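Local coordinates for periplasmic binding protein/LacI transcriptional regulator (Shewanella sp. ANA-3, PDB 5OCP), which binds arabinofuranose in the periplasm, in both its alpha and beta forms, and probably delivers it to an arabinose ABC transporter, at residues Phe107-Met119 against Asp142-Tyr154. Sequence-based numbering, arbitrary orientation.
Sequences FSEEGRKIGQWLM and DRAAGFNQVIANY. With AHR (alpha-L-arabinofuranose), chain I; FUB (beta-L-arabinofuranose), chain J.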
loop_
_atom_site.group_PDB
_atom_site.type_symbol
_atom_site.label_atom_id
_atom_site.label_comp_id
_atom_site.label_asym_id
_atom_site.label_seq_id
_atom_site.Cartn_x
_atom_site.Cartn_y
_atom_site.Cartn_z
ATOM N N PHE A 107 0.480 7.623 4.968
ATOM C CA PHE A 107 0.413 7.698 3.515
ATOM C C PHE A 107 0.672 9.107 2.986
ATOM O O PHE A 107 1.268 9.254 1.939
ATOM C CB PHE A 107 -0.977 7.241 3.013
ATOM C CG PHE A 107 -1.317 5.829 3.317
ATOM C CD1 PHE A 107 -0.551 4.787 2.781
ATOM C CD2 PHE A 107 -2.466 5.519 4.010
ATOM C CE1 PHE A 107 -0.890 3.473 2.997
ATOM C CE2 PHE A 107 -2.830 4.200 4.242
ATOM C CZ PHE A 107 -2.017 3.180 3.765
ATOM N N SER A 108 0.191 10.151 3.708
ATOM C CA SER A 108 0.474 11.567 3.295
ATOM C C SER A 108 1.951 11.871 3.368
ATOM O O SER A 108 2.499 12.447 2.441
ATOM C CB SER A 108 -0.288 12.586 4.168
ATOM O OG SER A 108 -1.646 12.380 4.000
ATOM N N GLU A 109 2.645 11.280 4.360
ATOM C CA GLU A 109 4.081 11.447 4.499
ATOM C C GLU A 109 4.813 10.734 3.351
ATOM O O GLU A 109 5.787 11.262 2.804
ATOM C CB GLU A 109 4.602 10.950 5.857
ATOM C CG GLU A 109 6.097 11.079 5.976
ATOM C CD GLU A 109 6.671 10.610 7.339
ATOM O OE1 GLU A 109 5.928 10.567 8.374
ATOM O OE2 GLU A 109 7.893 10.295 7.386
ATOM N N GLU A 110 4.305 9.562 2.960
ATOM C CA GLU A 110 4.895 8.815 1.832
ATOM C C GLU A 110 4.819 9.683 0.568
ATOM O O GLU A 110 5.826 9.877 -0.134
ATOM C CB GLU A 110 4.193 7.497 1.583
ATOM C CG GLU A 110 4.393 6.474 2.681
ATOM C CD GLU A 110 3.441 5.294 2.606
ATOM O OE1 GLU A 110 2.539 5.175 1.760
ATOM O OE2 GLU A 110 3.582 4.433 3.456
ATOM N N GLY A 111 3.659 10.248 0.305
ATOM C CA GLY A 111 3.457 11.161 -0.859
ATOM C C GLY A 111 4.283 12.416 -0.796
ATOM O O GLY A 111 4.911 12.821 -1.800
ATOM N N ARG A 112 4.419 12.989 0.397
ATOM C CA ARG A 112 5.302 14.141 0.591
ATOM C C ARG A 112 6.780 13.800 0.314
ATOM O O ARG A 112 7.448 14.582 -0.359
ATOM C CB ARG A 112 5.154 14.761 1.984
ATOM C CG ARG A 112 3.855 15.391 2.247
ATOM C CD ARG A 112 3.922 16.370 3.439
ATOM N NE ARG A 112 4.310 15.709 4.706
ATOM C CZ ARG A 112 3.472 15.048 5.502
ATOM N NH1 ARG A 112 2.192 14.951 5.214
ATOM N NH2 ARG A 112 3.925 14.514 6.613
ATOM N N LYS A 113 7.315 12.699 0.878
ATOM C CA LYS A 113 8.734 12.359 0.705
ATOM C C LYS A 113 9.080 12.088 -0.747
ATOM O O LYS A 113 10.111 12.530 -1.247
ATOM C CB LYS A 113 9.098 11.127 1.566
ATOM C CG LYS A 113 9.202 11.470 3.055
ATOM C CD LYS A 113 9.066 10.213 3.862
ATOM C CE LYS A 113 10.354 9.569 4.155
ATOM N NZ LYS A 113 10.142 9.041 5.545
ATOM N N ILE A 114 8.167 11.397 -1.455
ATOM C CA ILE A 114 8.448 11.067 -2.873
ATOM C C ILE A 114 8.315 12.341 -3.718
ATOM O O ILE A 114 9.114 12.567 -4.636
ATOM C CB ILE A 114 7.642 9.808 -3.314
ATOM C CG1 ILE A 114 8.327 9.173 -4.533
ATOM C CG2 ILE A 114 6.192 10.105 -3.496
ATOM C CD1 ILE A 114 9.621 8.517 -4.190
ATOM N N GLY A 115 7.327 13.167 -3.411
ATOM C CA GLY A 115 7.196 14.477 -4.089
ATOM C C GLY A 115 8.394 15.361 -3.890
ATOM O O GLY A 115 8.891 15.997 -4.806
ATOM N N GLN A 116 8.905 15.436 -2.670
ATOM C CA GLN A 116 10.079 16.242 -2.415
ATOM C C GLN A 116 11.277 15.731 -3.128
ATOM O O GLN A 116 12.036 16.514 -3.693
ATOM C CB GLN A 116 10.356 16.340 -0.903
ATOM C CG GLN A 116 11.362 17.410 -0.517
ATOM C CD GLN A 116 10.928 18.810 -0.916
ATOM O OE1 GLN A 116 9.927 19.311 -0.446
ATOM N NE2 GLN A 116 11.620 19.403 -1.872
ATOM N N TRP A 117 11.456 14.414 -3.152
ATOM C CA TRP A 117 12.563 13.812 -3.839
ATOM C C TRP A 117 12.539 14.202 -5.338
ATOM O O TRP A 117 13.558 14.588 -5.925
ATOM C CB TRP A 117 12.590 12.269 -3.691
ATOM C CG TRP A 117 13.791 11.686 -4.389
ATOM C CD1 TRP A 117 15.061 11.485 -3.843
ATOM C CD2 TRP A 117 13.887 11.245 -5.763
ATOM N NE1 TRP A 117 15.908 10.991 -4.836
ATOM C CE2 TRP A 117 15.228 10.903 -6.014
ATOM C CE3 TRP A 117 12.994 11.220 -6.817
ATOM C CZ2 TRP A 117 15.652 10.419 -7.234
ATOM C CZ3 TRP A 117 13.435 10.787 -8.075
ATOM C CH2 TRP A 117 14.753 10.407 -8.258
ATOM N N LEU A 118 11.347 14.067 -5.927
ATOM C CA LEU A 118 11.184 14.416 -7.334
ATOM C C LEU A 118 11.463 15.912 -7.599
ATOM O O LEU A 118 12.105 16.253 -8.610
ATOM C CB LEU A 118 9.777 14.055 -7.810
ATOM C CG LEU A 118 9.531 14.284 -9.290
ATOM C CD1 LEU A 118 10.397 13.404 -10.186
ATOM C CD2 LEU A 118 8.041 14.106 -9.576
ATOM N N MET A 119 11.004 16.784 -6.714
ATOM C CA MET A 119 11.318 18.217 -6.890
ATOM C C MET A 119 12.794 18.474 -6.801
ATOM O O MET A 119 13.318 19.320 -7.540
ATOM C CB MET A 119 10.543 19.099 -5.918
ATOM C CG MET A 119 9.012 18.958 -5.999
ATOM S SD MET A 119 8.428 19.617 -7.569
ATOM C CE MET A 119 8.300 18.127 -8.582
ATOM N N ASP A 142 -4.632 9.744 0.435
ATOM C CA ASP A 142 -3.641 10.397 1.246
ATOM C C ASP A 142 -2.269 10.555 0.561
ATOM O O ASP A 142 -1.577 11.549 0.809
ATOM C CB ASP A 142 -3.452 9.652 2.546
ATOM C CG ASP A 142 -4.640 9.834 3.526
ATOM O OD1 ASP A 142 -5.665 10.446 3.121
ATOM O OD2 ASP A 142 -4.545 9.280 4.639
ATOM N N ARG A 143 -1.893 9.626 -0.312
ATOM C CA ARG A 143 -0.619 9.791 -1.015
ATOM C C ARG A 143 -0.768 10.978 -1.968
ATOM O O ARG A 143 0.099 11.746 -2.107
ATOM C CB ARG A 143 -0.216 8.558 -1.815
ATOM C CG ARG A 143 0.408 7.475 -0.953
ATOM C CD ARG A 143 0.646 6.143 -1.633
ATOM N NE ARG A 143 1.048 5.158 -0.640
ATOM C CZ ARG A 143 0.872 3.870 -0.776
ATOM N NH1 ARG A 143 0.376 3.387 -1.870
ATOM N NH2 ARG A 143 1.252 3.060 0.178
ATOM N N ALA A 144 -1.919 11.064 -2.603
ATOM C CA ALA A 144 -2.155 12.198 -3.529
ATOM C C ALA A 144 -2.103 13.500 -2.733
ATOM O O ALA A 144 -1.454 14.495 -3.157
ATOM C CB ALA A 144 -3.430 12.044 -4.280
ATOM N N ALA A 145 -2.781 13.537 -1.595
ATOM C CA ALA A 145 -2.798 14.744 -0.805
ATOM C C ALA A 145 -1.407 15.229 -0.404
ATOM O O ALA A 145 -1.072 16.399 -0.523
ATOM C CB ALA A 145 -3.641 14.582 0.444
ATOM N N GLY A 146 -0.562 14.322 0.072
ATOM C CA GLY A 146 0.779 14.668 0.417
ATOM C C GLY A 146 1.664 15.124 -0.746
ATOM O O GLY A 146 2.400 16.074 -0.619
ATOM N N PHE A 147 1.627 14.413 -1.858
ATOM C CA PHE A 147 2.420 14.781 -3.048
ATOM C C PHE A 147 1.975 16.194 -3.528
ATOM O O PHE A 147 2.821 17.036 -3.857
ATOM C CB PHE A 147 2.208 13.721 -4.097
ATOM C CG PHE A 147 3.028 13.856 -5.345
ATOM C CD1 PHE A 147 2.674 14.702 -6.395
ATOM C CD2 PHE A 147 4.189 13.107 -5.491
ATOM C CE1 PHE A 147 3.486 14.734 -7.553
ATOM C CE2 PHE A 147 4.950 13.153 -6.590
ATOM C CZ PHE A 147 4.627 13.971 -7.615
ATOM N N ASN A 148 0.661 16.371 -3.549
ATOM C CA ASN A 148 0.065 17.633 -4.041
ATOM C C ASN A 148 0.521 18.790 -3.158
ATOM O O ASN A 148 0.845 19.868 -3.656
ATOM C CB ASN A 148 -1.449 17.493 -4.178
ATOM C CG ASN A 148 -1.868 16.641 -5.408
ATOM O OD1 ASN A 148 -1.062 16.371 -6.257
ATOM N ND2 ASN A 148 -3.059 16.118 -5.427
ATOM N N GLN A 149 0.604 18.568 -1.850
ATOM C CA GLN A 149 0.951 19.608 -0.922
ATOM C C GLN A 149 2.416 20.047 -1.198
ATOM O O GLN A 149 2.716 21.277 -1.176
ATOM C CB GLN A 149 0.712 19.090 0.501
ATOM C CG GLN A 149 1.009 19.978 1.681
ATOM C CD GLN A 149 0.595 19.252 2.967
ATOM O OE1 GLN A 149 0.305 18.025 2.961
ATOM N NE2 GLN A 149 0.516 19.998 4.052
ATOM N N VAL A 150 3.300 19.116 -1.598
ATOM C CA VAL A 150 4.711 19.473 -1.849
ATOM C C VAL A 150 4.840 20.186 -3.149
ATOM O O VAL A 150 5.497 21.256 -3.192
ATOM C CB VAL A 150 5.620 18.253 -1.889
ATOM C CG1 VAL A 150 7.010 18.578 -2.453
ATOM C CG2 VAL A 150 5.695 17.735 -0.482
ATOM N N ILE A 151 4.166 19.682 -4.184
ATOM C CA ILE A 151 4.365 20.257 -5.490
ATOM C C ILE A 151 3.654 21.621 -5.639
ATOM O O ILE A 151 4.038 22.405 -6.534
ATOM C CB ILE A 151 4.156 19.262 -6.620
ATOM C CG1 ILE A 151 2.712 19.063 -6.856
ATOM C CG2 ILE A 151 5.000 17.977 -6.480
ATOM C CD1 ILE A 151 2.381 19.759 -8.139
ATOM N N ALA A 152 2.688 21.916 -4.757
ATOM C CA ALA A 152 2.040 23.273 -4.722
ATOM C C ALA A 152 3.039 24.401 -4.461
ATOM O O ALA A 152 2.779 25.516 -4.886
ATOM C CB ALA A 152 0.923 23.323 -3.705
ATOM N N ASN A 153 4.175 24.097 -3.823
ATOM C CA ASN A 153 5.276 25.067 -3.551
ATOM C C ASN A 153 6.174 25.377 -4.740
ATOM O O ASN A 153 7.092 26.190 -4.622
ATOM C CB ASN A 153 6.201 24.517 -2.462
ATOM C CG ASN A 153 5.467 24.158 -1.198
ATOM O OD1 ASN A 153 5.677 23.080 -0.601
ATOM N ND2 ASN A 153 4.607 25.032 -0.792
ATOM N N TYR A 154 6.010 24.650 -5.854
ATOM C CA TYR A 154 6.908 24.700 -6.967
ATOM C C TYR A 154 6.135 25.122 -8.194
ATOM O O TYR A 154 5.446 24.332 -8.766
ATOM C CB TYR A 154 7.530 23.308 -7.197
ATOM C CG TYR A 154 8.518 22.948 -6.109
ATOM C CD1 TYR A 154 9.856 23.329 -6.203
ATOM C CD2 TYR A 154 8.077 22.284 -4.938
ATOM C CE1 TYR A 154 10.756 23.016 -5.199
ATOM C CE2 TYR A 154 8.954 22.012 -3.903
ATOM C CZ TYR A 154 10.289 22.361 -4.044
ATOM O OH TYR A 154 11.175 22.083 -3.023
HETATM O O5 AHR I . -2.846 0.011 1.141
HETATM C C5 AHR I . -1.554 -0.182 0.653
HETATM C C4 AHR I . -1.556 -0.167 -0.864
HETATM O O4 AHR I . -2.486 -1.088 -1.382
HETATM C C3 AHR I . -0.170 -0.512 -1.441
HETATM O O3 AHR I . 0.596 0.648 -1.483
HETATM C C2 AHR I . -0.594 -1.096 -2.779
HETATM O O2 AHR I . 0.342 -1.914 -3.416
HETATM C C1 AHR I . -1.788 -1.917 -2.324
HETATM O O1 AHR I . -2.577 -2.155 -3.374
HETATM O O5 FUB J . -2.845 0.011 1.141
HETATM C C5 FUB J . -1.556 -0.187 0.648
HETATM C C4 FUB J . -1.560 -0.176 -0.872
HETATM O O4 FUB J . -2.499 -1.081 -1.399
HETATM C C3 FUB J . -0.181 -0.526 -1.452
HETATM O O3 FUB J . 0.592 0.634 -1.476
HETATM C C2 FUB J . -0.591 -1.047 -2.825
HETATM O O2 FUB J . 0.347 -1.910 -3.425
HETATM C C1 FUB J . -1.982 -1.646 -2.619
HETATM O O1 FUB J . -1.817 -2.957 -2.385
HETATM O O HOH W 1 -2.392 8.737 5.837
#
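Gly111 and Gly146 let helices 107-121 and 138-151 pack backbone to backbone in the C-terminal lobe of a two-lobed periplasmic sugar-binding fold. Helix 107-121 leads into strand 126-132, and helix 138-151 leaves it for parallel strand 157-164, a beta-alpha-beta crossover. The local axes come within 6.4 Å, crossing at -39°. A side chain on Gly111 would run into Arg143 O, and one on Gly146 into Ser108 O. CA-H...O contacts line the seam: Gly146 CA lies 3.5 Å from Ser108 O, and Ser108 CA reaches Asp142 O.

Charge gathers at the sugar end. Arg143, extended from CG to NE, presents NE and NH2 side-on to Glu110 OE1 in a salt bridge, with NE to OE1 at 2.8 Å; Ser105 holds OE2. Arg143 NH1 and NH2 both donate to O3 of either arabinofuranose anomer, NH1 at 2.8 Å. Arg143 NH2 sits at the edge of the Phe107 ring, whose plane is 81° from the guanidinium. A leucine in place of Arg143 would probably leave buried Glu110 OE1 without its charged mate and O3 without two donors.

Apolar knobs fill the middle. With CG anti to the backbone N, the Phe147 ring reaches Gly115 CA, lodges among Gly111, Ile114 and Leu118 and stacks on Trp192; Val150 fits between Arg112, Gly115, Gln116 and Met119.

At the far end, Met119 lies over one face of Tyr154, CB 3.8 Å from the ring centroid in a CH-pi contact and SD 4.1 Å from it in a Met-aromatic one. Gln116 NE2 donates in its amide plane to Tyr154 OH, 3.0 Å away and nearly straight at 167°.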